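Local coordinates for protein malonyl-CoA decarboxylase (Rhodopseudomonas palustris, PDB 4KSA) that probably catalyses the decarboxylation of malonyl-CoA to acetyl-CoA and carbon dioxide, at residues Ala380-Gly385 / Tyr414-Gly419. Residues are numbered along the deposited sequence; the frame is centred on the assembly and turned at random.
Sequences ARFHLG and YLYALG
Y414 lays its ring against helix 378-385, where H383 meets it in two ways. The CB of H383 sits over one face, 3.7 Å from the Y414 ring centroid, as a CH-pi contact, and the imidazole continues outward as an offset stack, its plane turned 17° from that of the phenol. A tyrosine suits this place because its long, flat ring also reaches A380, about one turn before H383, and L384, the residue after it: CD2 of L384 touches the ring edge 3.9 Å from CE1 of Y414, and the far end of the ring packs against A380, whose small methyl lets the phenol come close to the helix backbone. An alanine in place of Y414 would probably open a gap beside the helix and leave the H383 imidazole without its stacking partner. Strand 411-416 lies between strands 301-304 and 389-394 in the mixed sheet of the C-terminal domain, whose sequence family belongs to the acetyltransferase clan, and helix 378-385 runs beside it, the two short segments nearly parallel. Two residues on, the CB of Y416 does not point at the helix, but with CG anti to the carbonyl carbon (chi1 -79°) the ring end comes nearer. Tyrosine has the length and terminal hydroxyl to meet the imidazole edge, where OH of Y416 and ND1 of H383 share a 2.8 Å hydrogen bond in which either may be the donor. Histidine suits its place by combining a flat face for Y414 with this edge nitrogen. The somewhat bent bond probably limits imidazole rotation, while CD2 of F382 covers one imidazole face, 3.6 Å above its plane.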
loop_
_atom_site.group_PDB
_atom_site.type_symbol
_atom_site.label_atom_id
_atom_site.label_comp_id
_atom_site.label_asym_id
_atom_site.label_seq_id
_atom_site.Cartn_x
_atom_site.Cartn_y
_atom_site.Cartn_z
ATOM N N ALA A 380 14.824 12.689 32.815
ATOM C CA ALA A 380 15.968 13.397 32.294
ATOM C C ALA A 380 16.846 12.395 31.540
ATOM O O ALA A 380 17.414 12.710 30.488
ATOM C CB ALA A 380 16.743 14.043 33.433
ATOM N N ARG A 381 16.954 11.182 32.072
ATOM C CA ARG A 381 17.762 10.172 31.417
ATOM C C ARG A 381 17.226 9.984 29.999
ATOM O O ARG A 381 17.991 9.827 29.043
ATOM C CB ARG A 381 17.692 8.851 32.178
ATOM C CG ARG A 381 18.996 8.440 32.837
ATOM C CD ARG A 381 19.043 6.926 33.002
ATOM N NE ARG A 381 17.847 6.423 33.672
ATOM C CZ ARG A 381 17.562 6.653 34.948
ATOM N NH1 ARG A 381 18.397 7.368 35.687
ATOM N NH2 ARG A 381 16.431 6.196 35.478
ATOM N N PHE A 382 15.899 10.016 29.879
ATOM C CA PHE A 382 15.219 9.853 28.596
ATOM C C PHE A 382 15.535 10.992 27.625
ATOM O O PHE A 382 16.262 10.794 26.657
ATOM C CB PHE A 382 13.700 9.760 28.800
ATOM C CG PHE A 382 12.930 9.672 27.518
ATOM C CD1 PHE A 382 12.976 8.526 26.750
ATOM C CD2 PHE A 382 12.217 10.764 27.047
ATOM C CE1 PHE A 382 12.331 8.463 25.526
ATOM C CE2 PHE A 382 11.568 10.717 25.824
ATOM C CZ PHE A 382 11.626 9.562 25.059
ATOM N N HIS A 383 14.981 12.173 27.884
ATOM C CA HIS A 383 15.209 13.341 27.036
ATOM C C HIS A 383 16.699 13.655 26.813
ATOM O O HIS A 383 17.106 14.003 25.701
ATOM C CB HIS A 383 14.488 14.555 27.628
ATOM C CG HIS A 383 12.994 14.423 27.643
ATOM N ND1 HIS A 383 12.223 14.547 26.506
ATOM C CD2 HIS A 383 12.131 14.172 28.657
ATOM C CE1 HIS A 383 10.950 14.381 26.822
ATOM N NE2 HIS A 383 10.866 14.153 28.121
ATOM N N LEU A 384 17.524 13.519 27.846
ATOM C CA LEU A 384 18.940 13.800 27.640
ATOM C C LEU A 384 19.523 12.774 26.686
ATOM O O LEU A 384 20.323 13.118 25.813
ATOM C CB LEU A 384 19.715 13.798 28.961
ATOM C CG LEU A 384 19.323 14.889 29.975
ATOM C CD1 LEU A 384 20.317 14.876 31.122
ATOM C CD2 LEU A 384 19.272 16.261 29.312
ATOM N N GLY A 385 19.111 11.516 26.851
ATOM C CA GLY A 385 19.577 10.446 25.982
ATOM C C GLY A 385 19.073 10.646 24.559
ATOM O O GLY A 385 19.723 10.236 23.597
ATOM N N TYR A 414 12.934 20.579 28.124
ATOM C CA TYR A 414 14.179 20.057 27.588
ATOM C C TYR A 414 14.113 20.673 26.197
ATOM O O TYR A 414 13.026 20.861 25.653
ATOM C CB TYR A 414 14.178 18.526 27.559
ATOM C CG TYR A 414 14.334 17.884 28.929
ATOM C CD1 TYR A 414 15.596 17.599 29.451
ATOM C CD2 TYR A 414 13.210 17.552 29.700
ATOM C CE1 TYR A 414 15.748 16.988 30.711
ATOM C CE2 TYR A 414 13.345 16.949 30.965
ATOM C CZ TYR A 414 14.617 16.670 31.458
ATOM O OH TYR A 414 14.748 16.072 32.692
ATOM N N LEU A 415 15.258 21.039 25.641
ATOM C CA LEU A 415 15.277 21.689 24.342
ATOM C C LEU A 415 15.849 20.764 23.283
ATOM O O LEU A 415 16.992 20.299 23.387
ATOM C CB LEU A 415 16.093 22.992 24.448
ATOM C CG LEU A 415 16.118 24.054 23.341
ATOM C CD1 LEU A 415 16.981 23.574 22.184
ATOM C CD2 LEU A 415 14.700 24.378 22.902
ATOM N N TYR A 416 15.029 20.476 22.276
ATOM C CA TYR A 416 15.458 19.609 21.188
ATOM C C TYR A 416 15.822 20.478 20.006
ATOM O O TYR A 416 14.985 21.210 19.470
ATOM C CB TYR A 416 14.356 18.619 20.781
ATOM C CG TYR A 416 14.214 17.421 21.697
ATOM C CD1 TYR A 416 13.286 17.419 22.739
ATOM C CD2 TYR A 416 15.026 16.290 21.540
ATOM C CE1 TYR A 416 13.168 16.322 23.607
ATOM C CE2 TYR A 416 14.917 15.186 22.407
ATOM C CZ TYR A 416 13.985 15.219 23.438
ATOM O OH TYR A 416 13.884 14.179 24.319
ATOM N N ALA A 417 17.089 20.412 19.628
ATOM C CA ALA A 417 17.597 21.180 18.504
ATOM C C ALA A 417 18.056 20.169 17.481
ATOM O O ALA A 417 19.081 19.503 17.664
ATOM C CB ALA A 417 18.763 22.047 18.938
ATOM N N LEU A 418 17.281 20.063 16.410
ATOM C CA LEU A 418 17.545 19.123 15.335
ATOM C C LEU A 418 18.888 19.345 14.642
ATOM O O LEU A 418 19.011 19.137 13.436
ATOM C CB LEU A 418 16.394 19.203 14.332
ATOM C CG LEU A 418 16.327 18.215 13.174
ATOM C CD1 LEU A 418 16.647 16.808 13.645
ATOM C CD2 LEU A 418 14.929 18.293 12.571
ATOM N N GLY A 419 19.886 19.768 15.415
ATOM C CA GLY A 419 21.218 20.002 14.890
ATOM C C GLY A 419 22.278 19.519 15.868
ATOM O O GLY A 419 23.443 19.310 15.506
#